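Local coordinates for ORF10 (Moritella marina, PDB 6RIW), which forms the ketosynthase-chain length factor didomain of a polyunsaturated fatty acid synthase and probably takes part in the condensation step that elongates the acyl chain, at residues 798-804 against 825-831; 732-736 against 811-815; 764-770 against 877-883. One frame throughout, in Å; residues are numbered along the deposited sequence.

Contact 1: 798-804 against 825-831; sequences ASVEAHA and ASISSVK
V800 and I827 pair across the two parallel strands of a beta-alpha-beta unit of the thiolase fold. The unit belongs to the second ketosynthase-like domain, the chain length factor. Strands 797-801 and 826-828 are linked in sequence by helix 808-821. V800 holds the partner strand with both of its backbone polar atoms. V800 N donates to S826 O at 2.9 Å, and V800 O accepts from S828 N at 3.1 Å. A802 N then donates to S828 O. A water also gives a proton to V800 O and bonds S828 OG. On the face with V800 and I827, V800 CG2 rests on A825 CB at 3.8 Å. Further along, I827 CG2 meets the methyl of A802 at 3.7 Å.

E801 works on the opposite face. Its CG lies anti to the backbone N (chi1 172°), and the chain then bends, which brings the carboxylate to the end of the partner strand. OE2 accepts from V830 N at 2.8 Å through its syn lone pair, in a nearly straight bond (170° at the hydrogen). OE1 makes a salt bridge with K848, which also bonds S828 OG. S829 OG caps the turn before helix 831-834 by accepting from K831 N. S829 CB is pressed tightly on A804 CB, at 3.5 Å. K831 bends at its last torsion, and NZ donates to H803 O at 2.7 Å, in the carbonyl plane. K831 CE lies over one face of the H803 ring, while a water at the ring edge bridges ND1 and NZ.

V800 and A802 pack on L818 of helix 808-821. E801 and V830 meet helix 841-854, and strand 865-870 pairs with the other edge of strand 797-801.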
loop_
_atom_site.group_PDB
_atom_site.type_symbol
_atom_site.label_atom_id
_atom_site.label_comp_id
_atom_site.label_asym_id
_atom_site.label_seq_id
_atom_site.Cartn_x
_atom_site.Cartn_y
_atom_site.Cartn_z
ATOM N N ALA A 798 16.801 -30.754 2.384
ATOM C CA ALA A 798 16.174 -31.941 1.814
ATOM C C ALA A 798 15.548 -31.664 0.454
ATOM O O ALA A 798 15.552 -32.530 -0.429
ATOM C CB ALA A 798 15.101 -32.463 2.765
ATOM N N SER A 799 14.968 -30.482 0.282
ATOM C CA SER A 799 14.288 -30.151 -0.961
ATOM C C SER A 799 14.215 -28.635 -1.049
ATOM O O SER A 799 14.483 -27.927 -0.077
ATOM C CB SER A 799 12.907 -30.796 -1.025
ATOM O OG SER A 799 12.060 -30.327 0.014
ATOM N N VAL A 800 13.862 -28.146 -2.237
ATOM C CA VAL A 800 13.947 -26.729 -2.561
ATOM C C VAL A 800 12.624 -26.315 -3.173
ATOM O O VAL A 800 12.163 -26.935 -4.138
ATOM C CB VAL A 800 15.099 -26.419 -3.540
ATOM C CG1 VAL A 800 15.159 -24.914 -3.817
ATOM C CG2 VAL A 800 16.404 -26.891 -2.974
ATOM N N GLU A 801 12.021 -25.276 -2.606
ATOM C CA GLU A 801 10.788 -24.693 -3.136
ATOM C C GLU A 801 11.218 -23.524 -4.011
ATOM O O GLU A 801 11.510 -22.435 -3.521
ATOM C CB GLU A 801 9.858 -24.283 -1.992
ATOM C CG GLU A 801 8.629 -23.491 -2.395
ATOM C CD GLU A 801 7.585 -24.314 -3.123
ATOM O OE1 GLU A 801 7.693 -25.573 -3.123
ATOM O OE2 GLU A 801 6.653 -23.682 -3.700
ATOM N N ALA A 802 11.333 -23.765 -5.311
ATOM C CA ALA A 802 11.792 -22.708 -6.206
ATOM C C ALA A 802 10.683 -21.684 -6.427
ATOM O O ALA A 802 9.495 -21.988 -6.294
ATOM C CB ALA A 802 12.220 -23.301 -7.554
ATOM N N HIS A 803 11.083 -20.457 -6.759
ATOM C CA HIS A 803 10.105 -19.459 -7.186
ATOM C C HIS A 803 9.350 -19.952 -8.421
ATOM O O HIS A 803 8.116 -19.936 -8.451
ATOM C CB HIS A 803 10.834 -18.131 -7.453
ATOM C CG HIS A 803 9.929 -16.972 -7.721
ATOM N ND1 HIS A 803 8.971 -16.538 -6.822
ATOM C CD2 HIS A 803 9.841 -16.143 -8.793
ATOM C CE1 HIS A 803 8.325 -15.505 -7.339
ATOM N NE2 HIS A 803 8.839 -15.239 -8.527
ATOM N N ALA A 804 10.091 -20.427 -9.430
ATOM C CA ALA A 804 9.552 -21.060 -10.642
ATOM C C ALA A 804 8.372 -20.276 -11.231
ATOM O O ALA A 804 7.291 -20.813 -11.471
ATOM C CB ALA A 804 9.153 -22.503 -10.366
ATOM N N ALA A 825 19.190 -32.052 -3.788
ATOM C CA ALA A 825 17.820 -31.764 -3.378
ATOM C C ALA A 825 16.886 -31.684 -4.582
ATOM O O ALA A 825 17.241 -31.120 -5.617
ATOM C CB ALA A 825 17.770 -30.455 -2.589
ATOM N N SER A 826 15.687 -32.245 -4.438
ATOM C CA SER A 826 14.682 -32.104 -5.480
ATOM C C SER A 826 14.095 -30.693 -5.458
ATOM O O SER A 826 13.997 -30.059 -4.409
ATOM C CB SER A 826 13.583 -33.155 -5.295
ATOM O OG SER A 826 12.985 -33.041 -4.006
ATOM N N ILE A 827 13.708 -30.209 -6.636
ATOM C CA ILE A 827 13.194 -28.852 -6.824
ATOM C C ILE A 827 11.739 -28.957 -7.265
ATOM O O ILE A 827 11.414 -29.729 -8.178
ATOM C CB ILE A 827 14.031 -28.074 -7.854
ATOM C CG1 ILE A 827 15.467 -27.888 -7.365
ATOM C CG2 ILE A 827 13.388 -26.712 -8.192
ATOM C CD1 ILE A 827 16.406 -27.358 -8.462
ATOM N N SER A 828 10.859 -28.193 -6.622
ATOM C CA SER A 828 9.466 -28.155 -7.054
ATOM C C SER A 828 8.915 -26.759 -6.765
ATOM O O SER A 828 9.598 -25.916 -6.179
ATOM C CB SER A 828 8.637 -29.243 -6.361
ATOM O OG SER A 828 8.413 -28.924 -4.988
ATOM N N SER A 829 7.669 -26.512 -7.180
ATOM C CA SER A 829 7.028 -25.227 -6.876
ATOM C C SER A 829 5.526 -25.414 -6.735
ATOM O O SER A 829 4.886 -26.074 -7.560
ATOM C CB SER A 829 7.290 -24.169 -7.956
ATOM O OG SER A 829 6.497 -22.992 -7.742
ATOM N N VAL A 830 4.973 -24.776 -5.698
ATOM C CA VAL A 830 3.549 -24.744 -5.462
ATOM C C VAL A 830 2.803 -24.104 -6.625
ATOM O O VAL A 830 1.594 -24.295 -6.760
ATOM C CB VAL A 830 3.292 -23.978 -4.135
ATOM C CG1 VAL A 830 3.567 -22.486 -4.311
ATOM C CG2 VAL A 830 1.889 -24.256 -3.614
ATOM N N LYS A 831 3.488 -23.334 -7.468
ATOM C CA LYS A 831 2.776 -22.714 -8.598
ATOM C C LYS A 831 2.292 -23.751 -9.611
ATOM O O LYS A 831 1.345 -23.492 -10.378
ATOM C CB LYS A 831 3.668 -21.680 -9.283
ATOM C CG LYS A 831 4.002 -20.511 -8.347
ATOM C CD LYS A 831 4.776 -19.406 -9.081
ATOM C CE LYS A 831 5.212 -18.254 -8.132
ATOM N NZ LYS A 831 6.107 -18.807 -7.044
HETATM O O HOH W 1 10.728 -29.402 -3.572
HETATM O O HOH W 2 7.023 -21.571 -5.594
HETATM O O HOH W 3 7.398 -17.136 -4.855
#

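Contact 2: 732-736 against 811-815; sequences NILDQ and NNAEK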
loop_
_atom_site.group_PDB
_atom_site.type_symbol
_atom_site.label_atom_id
_atom_site.label_comp_id
_atom_site.label_asym_id
_atom_site.label_seq_id
_atom_site.Cartn_x
_atom_site.Cartn_y
_atom_site.Cartn_z
ATOM N N ASN A 732 12.163 -30.004 -13.611
ATOM C CA ASN A 732 11.586 -29.691 -14.907
ATOM C C ASN A 732 10.597 -28.518 -14.826
ATOM O O ASN A 732 10.326 -27.881 -15.838
ATOM C CB ASN A 732 10.889 -30.923 -15.489
ATOM C CG ASN A 732 9.889 -31.538 -14.518
ATOM O OD1 ASN A 732 10.217 -31.801 -13.356
ATOM N ND2 ASN A 732 8.662 -31.766 -14.988
ATOM N N ILE A 733 10.036 -28.250 -13.637
ATOM C CA ILE A 733 9.166 -27.079 -13.498
ATOM C C ILE A 733 9.919 -25.822 -13.910
ATOM O O ILE A 733 9.328 -24.902 -14.491
ATOM C CB ILE A 733 8.586 -26.974 -12.067
ATOM C CG1 ILE A 733 7.520 -25.867 -11.933
ATOM C CG2 ILE A 733 9.678 -26.696 -11.061
ATOM C CD1 ILE A 733 6.432 -25.831 -13.005
ATOM N N LEU A 734 11.243 -25.780 -13.685
ATOM C CA LEU A 734 12.030 -24.621 -14.103
ATOM C C LEU A 734 12.220 -24.539 -15.608
ATOM O O LEU A 734 12.677 -23.500 -16.092
ATOM C CB LEU A 734 13.400 -24.620 -13.429
ATOM C CG LEU A 734 13.323 -24.289 -11.942
ATOM C CD1 LEU A 734 14.711 -24.372 -11.312
ATOM C CD2 LEU A 734 12.725 -22.898 -11.764
ATOM N N ASP A 735 11.900 -25.598 -16.354
ATOM C CA ASP A 735 11.992 -25.532 -17.811
ATOM C C ASP A 735 10.773 -24.880 -18.463
ATOM O O ASP A 735 10.816 -24.605 -19.665
ATOM C CB ASP A 735 12.179 -26.935 -18.408
ATOM C CG ASP A 735 13.520 -27.566 -18.038
ATOM O OD1 ASP A 735 14.468 -26.837 -17.660
ATOM O OD2 ASP A 735 13.622 -28.813 -18.128
ATOM N N GLN A 736 9.695 -24.649 -17.720
ATOM C CA GLN A 736 8.521 -23.970 -18.259
ATOM C C GLN A 736 8.869 -22.566 -18.742
ATOM O O GLN A 736 9.633 -21.845 -18.100
ATOM C CB GLN A 736 7.435 -23.884 -17.191
ATOM C CG GLN A 736 6.891 -25.222 -16.778
ATOM C CD GLN A 736 6.235 -25.911 -17.935
ATOM O OE1 GLN A 736 6.707 -26.942 -18.409
ATOM N NE2 GLN A 736 5.148 -25.325 -18.424
ATOM N N ASN A 811 13.303 -18.028 -14.147
ATOM C CA ASN A 811 13.513 -19.472 -14.182
ATOM C C ASN A 811 14.962 -19.808 -14.516
ATOM O O ASN A 811 15.547 -20.723 -13.921
ATOM C CB ASN A 811 12.581 -20.129 -15.198
ATOM C CG ASN A 811 11.201 -20.408 -14.635
ATOM O OD1 ASN A 811 10.765 -19.779 -13.663
ATOM N ND2 ASN A 811 10.502 -21.353 -15.241
ATOM N N ASN A 812 15.554 -19.087 -15.472
ATOM C CA ASN A 812 16.909 -19.432 -15.904
ATOM C C ASN A 812 17.937 -19.115 -14.826
ATOM O O ASN A 812 18.897 -19.875 -14.638
ATOM C CB ASN A 812 17.256 -18.716 -17.213
ATOM C CG ASN A 812 16.464 -19.260 -18.403
ATOM O OD1 ASN A 812 15.891 -20.350 -18.342
ATOM N ND2 ASN A 812 16.394 -18.481 -19.467
ATOM N N ALA A 813 17.748 -18.022 -14.076
ATOM C CA ALA A 813 18.656 -17.756 -12.965
ATOM C C ALA A 813 18.556 -18.852 -11.906
ATOM O O ALA A 813 19.575 -19.277 -11.339
ATOM C CB ALA A 813 18.385 -16.372 -12.358
ATOM N N GLU A 814 17.346 -19.343 -11.642
ATOM C CA GLU A 814 17.196 -20.420 -10.664
ATOM C C GLU A 814 17.748 -21.745 -11.182
ATOM O O GLU A 814 18.277 -22.536 -10.392
ATOM C CB GLU A 814 15.730 -20.590 -10.270
ATOM C CG GLU A 814 15.180 -19.438 -9.409
ATOM C CD GLU A 814 13.806 -19.787 -8.826
ATOM O OE1 GLU A 814 12.886 -20.071 -9.634
ATOM O OE2 GLU A 814 13.654 -19.777 -7.570
ATOM N N LYS A 815 17.623 -22.010 -12.490
ATOM C CA LYS A 815 18.189 -23.240 -13.051
ATOM C C LYS A 815 19.700 -23.270 -12.898
ATOM O O LYS A 815 20.299 -24.346 -12.801
ATOM C CB LYS A 815 17.823 -23.375 -14.528
ATOM C CG LYS A 815 16.542 -24.100 -14.803
ATOM C CD LYS A 815 16.244 -24.088 -16.314
ATOM C CE LYS A 815 17.438 -24.601 -17.107
ATOM N NZ LYS A 815 17.252 -24.399 -18.581
HETATM O O HOH W 4 7.930 -22.464 -14.107
#
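L734 packs against E814 and K815 of helix 808-821, the helix of a beta-alpha-beta unit in the thiolase fold. L734 sits in a short 3-10 turn, 733-735, within the loop that precedes strand 741-752. The tight part of the contact is this one leucine. Its CB is pressed on K815 CG at 3.5 Å, closer than usual for two carbons. The two side chains slide past each other in opposite directions. L734 CG is turned anti to its carbonyl carbon (chi1 -72°), which sets CD1 beside K815 and CD2 toward E814. L734 CD2 lies 3.5 Å from E814 OE1, and the side chains cross at about a right angle. The E814 carboxylate has its polar partners outside the contact: H803 N, A804 N and N869 ND2. The leucine thus meets a carboxylate that is already held in place. L734 also touches A804.

The outer side is looser. D735 is exposed. D735 OD1 and K815 NZ form a long salt bridge, 3.8 Å. The aliphatic part of the lysine comes nearer, with K815 CD 3.5 Å from D735 OD1.

N811 joins the helix to the turn. Its OD1 accepts from G806 N, which should fix the rotation of the amide. ND2 then gives a weak, bent bond to L734 O, 3.2 Å long with 129° at the hydrogen. A water donates to I733 O at 2.8 Å and accepts from N811 ND2 at 3.0 Å.

Contact 3: 764-770 against 877-883; sequences RIDAVSF and CAHLILS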
loop_
_atom_site.group_PDB
_atom_site.type_symbol
_atom_site.label_atom_id
_atom_site.label_comp_id
_atom_site.label_asym_id
_atom_site.label_seq_id
_atom_site.Cartn_x
_atom_site.Cartn_y
_atom_site.Cartn_z
ATOM N N ARG A 764 9.098 -24.305 11.725
ATOM C CA ARG A 764 9.775 -23.084 12.125
ATOM C C ARG A 764 10.364 -22.404 10.902
ATOM O O ARG A 764 10.893 -23.074 10.013
ATOM C CB ARG A 764 10.889 -23.376 13.128
ATOM C CG ARG A 764 10.359 -23.425 14.530
ATOM C CD ARG A 764 11.430 -23.763 15.552
ATOM N NE ARG A 764 10.692 -24.023 16.780
ATOM C CZ ARG A 764 10.239 -25.219 17.129
ATOM N NH1 ARG A 764 9.545 -25.353 18.249
ATOM N NH2 ARG A 764 10.521 -26.279 16.377
ATOM N N ILE A 765 10.307 -21.074 10.872
ATOM C CA ILE A 765 11.101 -20.297 9.924
ATOM C C ILE A 765 12.440 -20.004 10.600
ATOM O O ILE A 765 12.537 -19.162 11.497
ATOM C CB ILE A 765 10.398 -19.009 9.484
ATOM C CG1 ILE A 765 8.996 -19.322 8.963
ATOM C CG2 ILE A 765 11.232 -18.350 8.390
ATOM C CD1 ILE A 765 8.158 -18.067 8.544
ATOM N N ASP A 766 13.488 -20.699 10.157
ATOM C CA ASP A 766 14.789 -20.545 10.800
ATOM C C ASP A 766 15.547 -19.330 10.281
ATOM O O ASP A 766 16.395 -18.785 10.993
ATOM C CB ASP A 766 15.633 -21.802 10.596
ATOM C CG ASP A 766 15.223 -22.936 11.525
ATOM O OD1 ASP A 766 14.658 -22.658 12.607
ATOM O OD2 ASP A 766 15.460 -24.110 11.168
ATOM N N ALA A 767 15.271 -18.891 9.053
ATOM C CA ALA A 767 16.001 -17.759 8.519
ATOM C C ALA A 767 15.256 -17.202 7.321
ATOM O O ALA A 767 14.649 -17.955 6.559
ATOM C CB ALA A 767 17.421 -18.160 8.089
ATOM N N VAL A 768 15.318 -15.888 7.163
ATOM C CA VAL A 768 14.970 -15.235 5.901
ATOM C C VAL A 768 16.072 -14.226 5.614
ATOM O O VAL A 768 16.457 -13.453 6.496
ATOM C CB VAL A 768 13.579 -14.566 5.939
ATOM C CG1 VAL A 768 13.510 -13.466 7.000
ATOM C CG2 VAL A 768 13.204 -14.015 4.535
ATOM N N SER A 769 16.627 -14.277 4.409
ATOM C CA SER A 769 17.714 -13.393 4.023
ATOM C C SER A 769 17.438 -12.857 2.631
ATOM O O SER A 769 16.734 -13.490 1.850
ATOM C CB SER A 769 19.062 -14.115 4.022
ATOM O OG SER A 769 19.381 -14.526 5.340
ATOM N N PHE A 770 18.032 -11.698 2.320
ATOM C CA PHE A 770 17.852 -11.031 1.037
ATOM C C PHE A 770 19.198 -10.639 0.453
ATOM O O PHE A 770 20.158 -10.411 1.192
ATOM C CB PHE A 770 17.008 -9.757 1.191
ATOM C CG PHE A 770 15.616 -10.022 1.668
ATOM C CD1 PHE A 770 15.359 -10.188 3.024
ATOM C CD2 PHE A 770 14.574 -10.126 0.769
ATOM C CE1 PHE A 770 14.070 -10.447 3.469
ATOM C CE2 PHE A 770 13.268 -10.376 1.224
ATOM C CZ PHE A 770 13.041 -10.539 2.579
ATOM N N CYS A 877 16.559 -10.884 -4.256
ATOM C CA CYS A 877 16.370 -12.302 -4.042
ATOM C C CYS A 877 16.128 -12.532 -2.557
ATOM O O CYS A 877 16.878 -12.023 -1.718
ATOM C CB CYS A 877 17.588 -13.091 -4.512
ATOM S SG CYS A 877 17.389 -14.834 -4.108
ATOM N N ALA A 878 15.074 -13.267 -2.238
ATOM C CA ALA A 878 14.801 -13.723 -0.887
ATOM C C ALA A 878 15.110 -15.211 -0.805
ATOM O O ALA A 878 14.855 -15.961 -1.754
ATOM C CB ALA A 878 13.335 -13.464 -0.490
ATOM N N HIS A 879 15.678 -15.634 0.317
ATOM C CA HIS A 879 15.909 -17.056 0.553
ATOM C C HIS A 879 15.546 -17.392 1.992
ATOM O O HIS A 879 15.966 -16.688 2.921
ATOM C CB HIS A 879 17.371 -17.428 0.266
ATOM C CG HIS A 879 17.558 -18.834 -0.233
ATOM N ND1 HIS A 879 17.330 -19.206 -1.545
ATOM C CD2 HIS A 879 17.976 -19.952 0.410
ATOM C CE1 HIS A 879 17.589 -20.499 -1.680
ATOM N NE2 HIS A 879 17.986 -20.974 -0.508
ATOM N N LEU A 880 14.762 -18.453 2.174
ATOM C CA LEU A 880 14.282 -18.833 3.497
ATOM C C LEU A 880 14.655 -20.277 3.780
ATOM O O LEU A 880 14.693 -21.109 2.869
ATOM C CB LEU A 880 12.760 -18.711 3.624
ATOM C CG LEU A 880 12.155 -17.320 3.522
ATOM C CD1 LEU A 880 11.981 -16.935 2.070
ATOM C CD2 LEU A 880 10.789 -17.310 4.229
ATOM N N ILE A 881 14.890 -20.572 5.052
ATOM C CA ILE A 881 15.058 -21.949 5.518
ATOM C C ILE A 881 13.955 -22.230 6.526
ATOM O O ILE A 881 13.826 -21.507 7.518
ATOM C CB ILE A 881 16.434 -22.182 6.171
ATOM C CG1 ILE A 881 17.584 -21.853 5.209
ATOM C CG2 ILE A 881 16.502 -23.608 6.700
ATOM C CD1 ILE A 881 17.607 -22.738 3.927
ATOM N N LEU A 882 13.162 -23.267 6.277
ATOM C CA LEU A 882 12.143 -23.720 7.210
ATOM C C LEU A 882 12.524 -25.110 7.698
ATOM O O LEU A 882 13.180 -25.868 6.976
ATOM C CB LEU A 882 10.760 -23.783 6.551
ATOM C CG LEU A 882 9.970 -22.474 6.536
ATOM C CD1 LEU A 882 10.658 -21.435 5.620
ATOM C CD2 LEU A 882 8.535 -22.743 6.107
ATOM N N SER A 883 12.098 -25.459 8.914
ATOM C CA SER A 883 12.510 -26.746 9.469
ATOM C C SER A 883 11.337 -27.407 10.172
ATOM O O SER A 883 10.427 -26.736 10.667
ATOM C CB SER A 883 13.721 -26.569 10.405
ATOM O OG SER A 883 13.336 -25.924 11.605
#
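S883 OG donates to D766 OD2 at 2.8 Å, a side-chain bond at a classic beta bulge in an antiparallel strand pair. Strands 763-772 and 876-884 belong to the thiolase fold of the chain length factor domain. The S883 hydroxyl sits between its backbone N and carbonyl carbon (chi1 71°). From there it meets the carboxylate from above its plane, 39° out of it. The backbones of S883 and R764 also form a hydrogen-bonded pair. R764 N donates to S883 O at 3.0 Å with 168° at the hydrogen, and S883 N returns a bond to R764 O at 2.9 Å.

The bulge lies one step on. D766 and A767 both face I881. D766 N donates to I881 O at 2.8 Å, while A767 N reaches the same oxygen only weakly, at 3.4 Å. The extra residue turns the D766 side chain toward the partner strand. With an alanine in place of D766, the S883 hydroxyl would probably lose this acceptor, and the bulge its cross-strand side-chain tie. Beyond the bulge, I881 N bonds A767 O, and S769 and H879 exchange two backbone bonds. The H879 ring turns away to N869 and Y822.

The packing divides between the two faces. A767, S769 and H879 meet helix 776-790. On the other face, V768, F770, A878 and L880 meet helix 668-682. I765 and L882 lie side by side there, with I765 CG1 4.1 Å from L882 CG. V768 and L880 do the same more closely, V768 CG2 lying 3.6 Å from L880 CG. The F770 ring has a cation-pi contact with R671. F770 CE2 lies 3.5 Å from A878 CB.

Contact 3 is the core contact of the three, with most of its residues buried between helices. Contact 1 is partly buried, and contact 2 lies nearest the surface. Contacts 1 and 3 both join strands, parallel in the first and antiparallel in the second. Strand 865-870 lies between them, pairing with strand 797-801 and with strand 876-884. Contact 1 joins the two strands of a beta-alpha-beta unit, and contact 2 packs a loop on the helix of the same unit. They touch through the carboxylate of E814, which reaches residues 802-804. The chemistry follows the place. Contact 3 is mostly backbone bonding and apolar packing, contact 1 adds charged groups and waters, and contact 2 relies on one leucine and weak polar links.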